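Local coordinates for protein cystatin (Fasciola hepatica, PDB 6I1M) that probably inhibits papain-like cysteine proteases, as a secreted stefin-type member of the cystatin superfamily that, unusually, carries two disulfide bonds, at residues R8-E13 against L41-Q46; S31-C36 against G60-G65; Y53-S58 against V69-P74. One frame throughout, in Å; residues are numbered along the deposited sequence. Where two conformers were deposited one is given.

Three contacts illustrate how one small fold uses different chemistry at different depths. Contact 3 lies about 3 Å, centre to centre, from the middle of the chain and joins the two inner strands of the four-stranded sheet by paired backbone bonds and valine-aromatic packing. Contact 1, nearer the outside, extends that sheet by a single bridge: the chain just before the helix docks on edge strand 38-47 and adds an arginine and two waters. The two meet between strands 38-47 and 50-59, where Val43 CG2 packs on Phe55 CE1 at 3.3 Å. Contact 2 is the most peripheral, its centre about 15 Å from that of the chain; lacking strands, it relies on a disulfide and one hydroxyl pair.

Contact 1 (R8-E13 against L41-Q46); sequences RSVTPE and LQVSTQ
Arg8 and Val43 hold each other by both backbone groups, a single antiparallel bridge of the hydrogen-bonded kind. Arg8 N donates to Val43 O over 2.8 Å, and Val43 N returns a bond of 3.0 Å to Arg8 O. The arginine CG sits between its own N and carbonyl carbon (chi1 59°); the chain, extended from CG to NE, runs alongside Val43, and a turn at chi4 (83°) sets the guanidinium with Val43 CG1 over one face, toward the rim, 3.3 Å from NH1. Thr45 CG2 lies oblique to the guanidinium, nearest NH2, the two side chains crossing at about a right angle. Further toward the start of the strand, Val10 CG2 rests on its backbone, 3.8 Å from Gln42 C.

Three further bonds hold the guanidinium's rotation: NH1 donates to Ser9 O, in the guanidinium plane, NH2 forms a salt bridge with Glu14, and a water accepts from NE and bonds Thr45 OG1. Another water links Val10 N to Leu41 O, past the bridge. Thr11 N-caps helix 12-28, so the N-terminal segment crosses the outer edge of strand 38-47 just before the helix, while strand 50-59 pairs along the other edge.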
# COMPACT_ATOMS: atom_id res chain seq x y z
N ARG A 8 -6.64 9.49 -4.02
CA ARG A 8 -6.74 10.71 -3.18
C ARG A 8 -5.48 10.80 -2.33
O ARG A 8 -4.70 9.80 -2.25
CB ARG A 8 -8.00 10.67 -2.31
CG ARG A 8 -8.06 9.47 -1.37
CD ARG A 8 -8.98 9.68 -0.19
NE ARG A 8 -9.21 8.47 0.60
CZ ARG A 8 -8.40 8.01 1.55
NH1 ARG A 8 -7.27 8.62 1.86
NH2 ARG A 8 -8.73 6.91 2.19
N SER A 9 -5.33 11.91 -1.63
CA SER A 9 -4.22 12.09 -0.67
C SER A 9 -4.42 11.12 0.51
O SER A 9 -5.58 10.80 0.86
CB SER A 9 -4.04 13.53 -0.25
OG SER A 9 -5.14 13.97 0.53
N VAL A 10 -3.29 10.63 1.05
CA VAL A 10 -3.23 9.70 2.20
C VAL A 10 -3.26 10.51 3.49
O VAL A 10 -2.49 11.49 3.59
CB VAL A 10 -1.97 8.82 2.13
CG1 VAL A 10 -1.93 7.81 3.26
CG2 VAL A 10 -1.81 8.14 0.78
N THR A 11 -4.03 10.08 4.47
CA THR A 11 -4.17 10.79 5.76
C THR A 11 -2.96 10.46 6.63
O THR A 11 -2.31 9.42 6.46
CB THR A 11 -5.47 10.42 6.49
OG1 THR A 11 -5.32 9.08 6.95
CG2 THR A 11 -6.71 10.57 5.61
N PRO A 12 -2.68 11.31 7.64
CA PRO A 12 -1.58 11.03 8.56
C PRO A 12 -1.69 9.63 9.18
O PRO A 12 -0.69 8.97 9.31
CB PRO A 12 -1.72 12.14 9.59
CG PRO A 12 -2.34 13.29 8.80
CD PRO A 12 -3.33 12.60 7.89
N GLU A 13 -2.89 9.26 9.60
CA GLU A 13 -3.15 8.00 10.34
C GLU A 13 -2.95 6.81 9.39
O GLU A 13 -2.38 5.78 9.84
CB GLU A 13 -4.56 8.06 10.95
CG GLU A 13 -4.76 9.20 11.94
CD GLU A 13 -5.40 10.48 11.40
OE1 GLU A 13 -5.35 10.73 10.18
OE2 GLU A 13 -5.96 11.23 12.20
N LEU A 41 2.21 7.85 -2.10
CA LEU A 41 1.88 8.99 -3.00
C LEU A 41 0.38 9.25 -2.97
O LEU A 41 -0.01 10.42 -2.92
CB LEU A 41 2.32 8.65 -4.43
CG LEU A 41 3.81 8.53 -4.66
CD1 LEU A 41 4.08 8.20 -6.11
CD2 LEU A 41 4.54 9.80 -4.24
N GLN A 42 -0.41 8.19 -3.05
CA GLN A 42 -1.89 8.29 -3.16
C GLN A 42 -2.49 6.95 -2.78
O GLN A 42 -1.74 5.95 -2.71
CB GLN A 42 -2.31 8.68 -4.57
CG GLN A 42 -1.80 7.69 -5.61
CD GLN A 42 -2.09 8.14 -7.03
OE1 GLN A 42 -2.01 9.33 -7.34
NE2 GLN A 42 -2.37 7.20 -7.91
N VAL A 43 -3.79 6.95 -2.53
CA VAL A 43 -4.54 5.73 -2.19
C VAL A 43 -5.90 5.80 -2.89
O VAL A 43 -6.49 6.92 -3.01
CB VAL A 43 -4.66 5.56 -0.66
CG1 VAL A 43 -5.56 6.62 -0.07
CG2 VAL A 43 -5.11 4.14 -0.31
N SER A 44 -6.37 4.65 -3.32
CA SER A 44 -7.74 4.46 -3.86
C SER A 44 -8.37 3.36 -3.02
O SER A 44 -7.64 2.46 -2.63
CB SER A 44 -7.75 4.10 -5.32
OG SER A 44 -6.82 4.85 -6.06
N THR A 45 -9.64 3.50 -2.66
CA THR A 45 -10.32 2.56 -1.75
C THR A 45 -11.46 1.85 -2.47
O THR A 45 -12.08 2.45 -3.36
CB THR A 45 -10.81 3.25 -0.48
OG1 THR A 45 -11.72 4.26 -0.92
CG2 THR A 45 -9.65 3.84 0.29
N GLN A 46 -11.65 0.60 -2.12
CA GLN A 46 -12.76 -0.22 -2.63
C GLN A 46 -13.43 -0.87 -1.42
O GLN A 46 -12.73 -1.57 -0.61
CB GLN A 46 -12.23 -1.23 -3.62
CG GLN A 46 -13.30 -2.19 -4.10
CD GLN A 46 -12.68 -3.39 -4.77
OE1 GLN A 46 -11.57 -3.79 -4.42
NE2 GLN A 46 -13.42 -3.98 -5.70
O HOH W 1 -11.00 6.74 -0.66
O HOH W 2 -0.93 11.80 -0.38

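Contact 2 (S31-C36 against G60-G65); sequences SVVSSC and GATCPG. Unlike the reference sequence in segment 31-36: Val33 (reference Glu).
Cys36 and Cys63 are joined by a disulfide whose SG atoms are 2.1 Å apart, with a torsion of 84° about the S-S bond, near the relaxed right angle. The two cysteines approach it differently. Cys36 SG is anti to its backbone N (chi1 180°), whereas Cys63 SG lies between its own N and carbonyl carbon (chi1 47°). Both cysteines have a second conformer, so these torsions belong to one of two arrangements. Val32 CG1 packs against Cys63 CB at 3.9 Å, beside the sulfur bridge.

At the exposed end, the hydroxyls of Ser35 and Thr62 meet, OG to OG1, in a hydrogen bond of 2.9 Å. Val33, a residue that differs from the reference sequence, crosses Thr62 at about a right angle, its CG2 lying 3.7 Å from Thr62 O. That carbonyl also accepts from a water, which in turn accepts from Val33 N.

Each side is a type I turn, Val33 to Cys36 and Gly60 to Cys63, closed by its own backbone bond. The disulfide therefore ties the loop between helix 12-28 and strand 38-47 to the loop between strands 50-59 and 66-74, with Val32 turned in against Leu23 and Leu26 of the helix and Trp67 of strand 66-74.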
# COMPACT_ATOMS: atom_id res chain seq x y z
N SER A 31 12.47 -6.60 -2.82
CA SER A 31 12.21 -5.51 -3.78
C SER A 31 12.97 -4.23 -3.40
O SER A 31 13.26 -3.43 -4.31
CB SER A 31 10.76 -5.25 -3.91
OG SER A 31 10.11 -6.35 -4.48
N VAL A 32 13.18 -4.00 -2.11
CA VAL A 32 13.89 -2.77 -1.63
C VAL A 32 14.90 -3.20 -0.56
O VAL A 32 14.77 -4.30 0.03
CB VAL A 32 12.89 -1.70 -1.13
CG1 VAL A 32 11.86 -1.28 -2.19
CG2 VAL A 32 12.17 -2.14 0.12
N VAL A 33 15.90 -2.37 -0.34
CA VAL A 33 16.90 -2.54 0.76
C VAL A 33 16.34 -1.92 2.04
O VAL A 33 15.37 -1.12 1.97
CB VAL A 33 18.27 -1.97 0.36
CG1 VAL A 33 18.88 -2.74 -0.80
CG2 VAL A 33 18.20 -0.48 0.07
N SER A 34 16.92 -2.29 3.17
CA SER A 34 16.38 -1.99 4.52
C SER A 34 16.38 -0.47 4.76
O SER A 34 15.50 -0.00 5.52
CB SER A 34 17.16 -2.73 5.58
OG SER A 34 18.52 -2.36 5.54
N SER A 35 17.27 0.26 4.08
CA SER A 35 17.46 1.74 4.20
C SER A 35 16.41 2.56 3.41
O SER A 35 16.45 3.82 3.48
CB SER A 35 18.85 2.08 3.74
OG SER A 35 18.88 2.20 2.31
N CYS A 36 15.52 1.89 2.65
CA CYS A 36 14.54 2.51 1.72
C CYS A 36 13.67 3.56 2.43
O CYS A 36 13.01 3.20 3.42
CB CYS A 36 13.62 1.46 1.10
SG CYS A 36 12.40 2.16 -0.05
N GLY A 60 12.90 6.24 -2.33
CA GLY A 60 13.89 7.32 -2.32
C GLY A 60 15.16 6.89 -3.02
O GLY A 60 15.11 5.99 -3.88
N ALA A 61 16.27 7.53 -2.67
CA ALA A 61 17.52 7.45 -3.46
C ALA A 61 18.01 5.99 -3.55
O ALA A 61 18.50 5.60 -4.64
CB ALA A 61 18.54 8.40 -2.88
N THR A 62 17.91 5.21 -2.46
CA THR A 62 18.41 3.81 -2.39
C THR A 62 17.36 2.80 -2.89
O THR A 62 17.69 1.63 -2.97
CB THR A 62 18.94 3.42 -1.00
OG1 THR A 62 17.85 3.42 -0.08
CG2 THR A 62 20.02 4.36 -0.53
N CYS A 63 16.15 3.24 -3.27
CA CYS A 63 15.07 2.34 -3.78
C CYS A 63 14.22 3.05 -4.83
O CYS A 63 13.00 3.04 -4.75
CB CYS A 63 14.21 1.81 -2.63
SG CYS A 63 13.67 3.05 -1.42
N PRO A 64 14.82 3.66 -5.88
CA PRO A 64 14.04 4.40 -6.85
C PRO A 64 13.06 3.46 -7.57
O PRO A 64 13.38 2.31 -7.84
CB PRO A 64 15.11 4.95 -7.78
CG PRO A 64 16.26 3.97 -7.64
CD PRO A 64 16.26 3.64 -6.18
N GLY A 65 11.88 3.97 -7.83
CA GLY A 65 10.84 3.24 -8.57
C GLY A 65 9.55 3.37 -7.80
O GLY A 65 9.59 3.84 -6.63
O HOH W 3 16.47 -0.84 -2.90

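Contact 3 (Y53-S58 against V69-P74)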
# COMPACT_ATOMS: atom_id res chain seq x y z
N TYR A 53 -7.35 -1.01 0.22
CA TYR A 53 -6.56 0.24 0.03
C TYR A 53 -5.51 -0.05 -1.03
O TYR A 53 -4.59 -0.80 -0.75
CB TYR A 53 -5.88 0.69 1.31
CG TYR A 53 -6.81 1.12 2.40
CD1 TYR A 53 -7.37 0.18 3.26
CD2 TYR A 53 -7.12 2.46 2.60
CE1 TYR A 53 -8.23 0.57 4.27
CE2 TYR A 53 -7.97 2.85 3.61
CZ TYR A 53 -8.53 1.90 4.45
OH TYR A 53 -9.35 2.28 5.49
N LYS A 54 -5.67 0.54 -2.21
CA LYS A 54 -4.65 0.48 -3.28
C LYS A 54 -3.78 1.73 -3.22
O LYS A 54 -4.25 2.86 -3.57
CB LYS A 54 -5.29 0.36 -4.66
CG LYS A 54 -4.30 0.03 -5.76
CD LYS A 54 -4.81 0.48 -7.09
CE LYS A 54 -6.01 -0.30 -7.55
NZ LYS A 54 -6.65 0.36 -8.70
N PHE A 55 -2.54 1.51 -2.83
CA PHE A 55 -1.49 2.55 -2.72
C PHE A 55 -0.62 2.56 -3.97
O PHE A 55 -0.27 1.51 -4.49
CB PHE A 55 -0.64 2.24 -1.49
CG PHE A 55 -1.40 2.50 -0.23
CD1 PHE A 55 -1.59 3.81 0.21
CD2 PHE A 55 -1.90 1.45 0.53
CE1 PHE A 55 -2.27 4.06 1.39
CE2 PHE A 55 -2.58 1.71 1.72
CZ PHE A 55 -2.76 3.01 2.13
N LYS A 56 -0.26 3.75 -4.42
CA LYS A 56 0.93 3.96 -5.27
C LYS A 56 2.04 4.51 -4.36
O LYS A 56 1.81 5.54 -3.72
CB LYS A 56 0.59 4.92 -6.40
CG LYS A 56 1.66 5.02 -7.47
CD LYS A 56 1.25 5.91 -8.62
CE LYS A 56 2.43 6.45 -9.39
NZ LYS A 56 2.35 6.08 -10.82
N VAL A 57 3.17 3.80 -4.29
CA VAL A 57 4.30 4.10 -3.37
C VAL A 57 5.54 4.39 -4.23
O VAL A 57 5.69 3.77 -5.29
CB VAL A 57 4.51 2.97 -2.35
CG1 VAL A 57 3.21 2.64 -1.62
CG2 VAL A 57 5.11 1.70 -2.95
N SER A 58 6.38 5.31 -3.75
CA SER A 58 7.63 5.76 -4.41
C SER A 58 8.81 5.55 -3.46
O SER A 58 8.70 5.88 -2.26
CB SER A 58 7.54 7.21 -4.80
OG SER A 58 8.78 7.65 -5.28
N VAL A 69 0.48 -1.41 -4.48
CA VAL A 69 0.33 -2.43 -3.40
C VAL A 69 -1.08 -2.29 -2.84
O VAL A 69 -1.42 -1.20 -2.37
CB VAL A 69 1.36 -2.25 -2.27
CG1 VAL A 69 1.37 -3.45 -1.32
CG2 VAL A 69 2.76 -1.99 -2.81
N VAL A 70 -1.85 -3.37 -2.86
CA VAL A 70 -3.20 -3.44 -2.25
C VAL A 70 -3.09 -4.01 -0.83
O VAL A 70 -2.48 -5.06 -0.65
CB VAL A 70 -4.16 -4.25 -3.13
CG1 VAL A 70 -5.57 -4.19 -2.57
CG2 VAL A 70 -4.12 -3.76 -4.57
N VAL A 71 -3.66 -3.30 0.14
CA VAL A 71 -3.83 -3.80 1.54
C VAL A 71 -5.32 -3.97 1.81
O VAL A 71 -6.05 -2.98 1.66
CB VAL A 71 -3.21 -2.84 2.57
CG1 VAL A 71 -3.36 -3.38 3.98
CG2 VAL A 71 -1.76 -2.52 2.25
N PHE A 72 -5.72 -5.17 2.26
CA PHE A 72 -7.06 -5.53 2.75
C PHE A 72 -7.12 -5.35 4.27
O PHE A 72 -6.35 -5.98 5.04
CB PHE A 72 -7.41 -6.96 2.35
CG PHE A 72 -8.75 -7.39 2.88
CD1 PHE A 72 -9.91 -6.72 2.49
CD2 PHE A 72 -8.86 -8.40 3.83
CE1 PHE A 72 -11.14 -7.13 2.97
CE2 PHE A 72 -10.09 -8.75 4.35
CZ PHE A 72 -11.23 -8.11 3.92
N VAL A 73 -8.06 -4.52 4.70
CA VAL A 73 -8.43 -4.34 6.14
C VAL A 73 -9.81 -4.97 6.32
O VAL A 73 -10.81 -4.43 5.85
CB VAL A 73 -8.42 -2.86 6.54
CG1 VAL A 73 -8.84 -2.66 7.98
CG2 VAL A 73 -7.07 -2.23 6.29
N PRO A 74 -9.91 -6.13 6.98
CA PRO A 74 -11.21 -6.76 7.19
C PRO A 74 -11.99 -6.00 8.27
O PRO A 74 -11.42 -5.23 9.04
CB PRO A 74 -10.85 -8.17 7.67
CG PRO A 74 -9.55 -7.93 8.44
CD PRO A 74 -8.82 -6.88 7.63
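Tyr53 and Phe55 pair with Val71 and Val69 across an antiparallel hairpin, strand axes 4.7 Å apart and 152° between their directions, a clear twist from exact antiparallel. This is the centre of the cystatin fold, a twisted antiparallel sheet wrapped around one long helix. Four backbone bonds make up two hydrogen-bonded pairs, Tyr53 with Val71 and Phe55 with Val69; the Tyr53 N to Val71 O bond is 2.8 Å long and nearly straight, at 175°. Between them, the non-hydrogen-bonded pair Lys54 and Val70 brings the CA atoms to 4.3 Å, and Val70 CA makes a CA-H...O contact with Tyr53 O.

Side chains alternate between the faces. On the helix side, Tyr53 CG is anti to its carbonyl carbon (chi1 -66°), beside its own N, and the ring edge lies near Val71 O, in plane. Phe55 turns its ring edge toward Val71 CG2, 4.3 Å from CD2, and Val57 CG2 makes a similar contact with Val69 CG2. Phe18 of helix 12-28 meets both rings and also touches Val71 and Val73, while Ile22 lies against Phe55.

On the face of Lys54 and Val70, the lysine CG is 4.0 Å from Val70 CG2; its chain then bends at chi3, and Tyr4 of the N-terminal segment receives it in a cation-pi contact. Back on the helix side, Val73 CG2 comes obliquely to the Tyr53 ring, 3.6 Å from CE1.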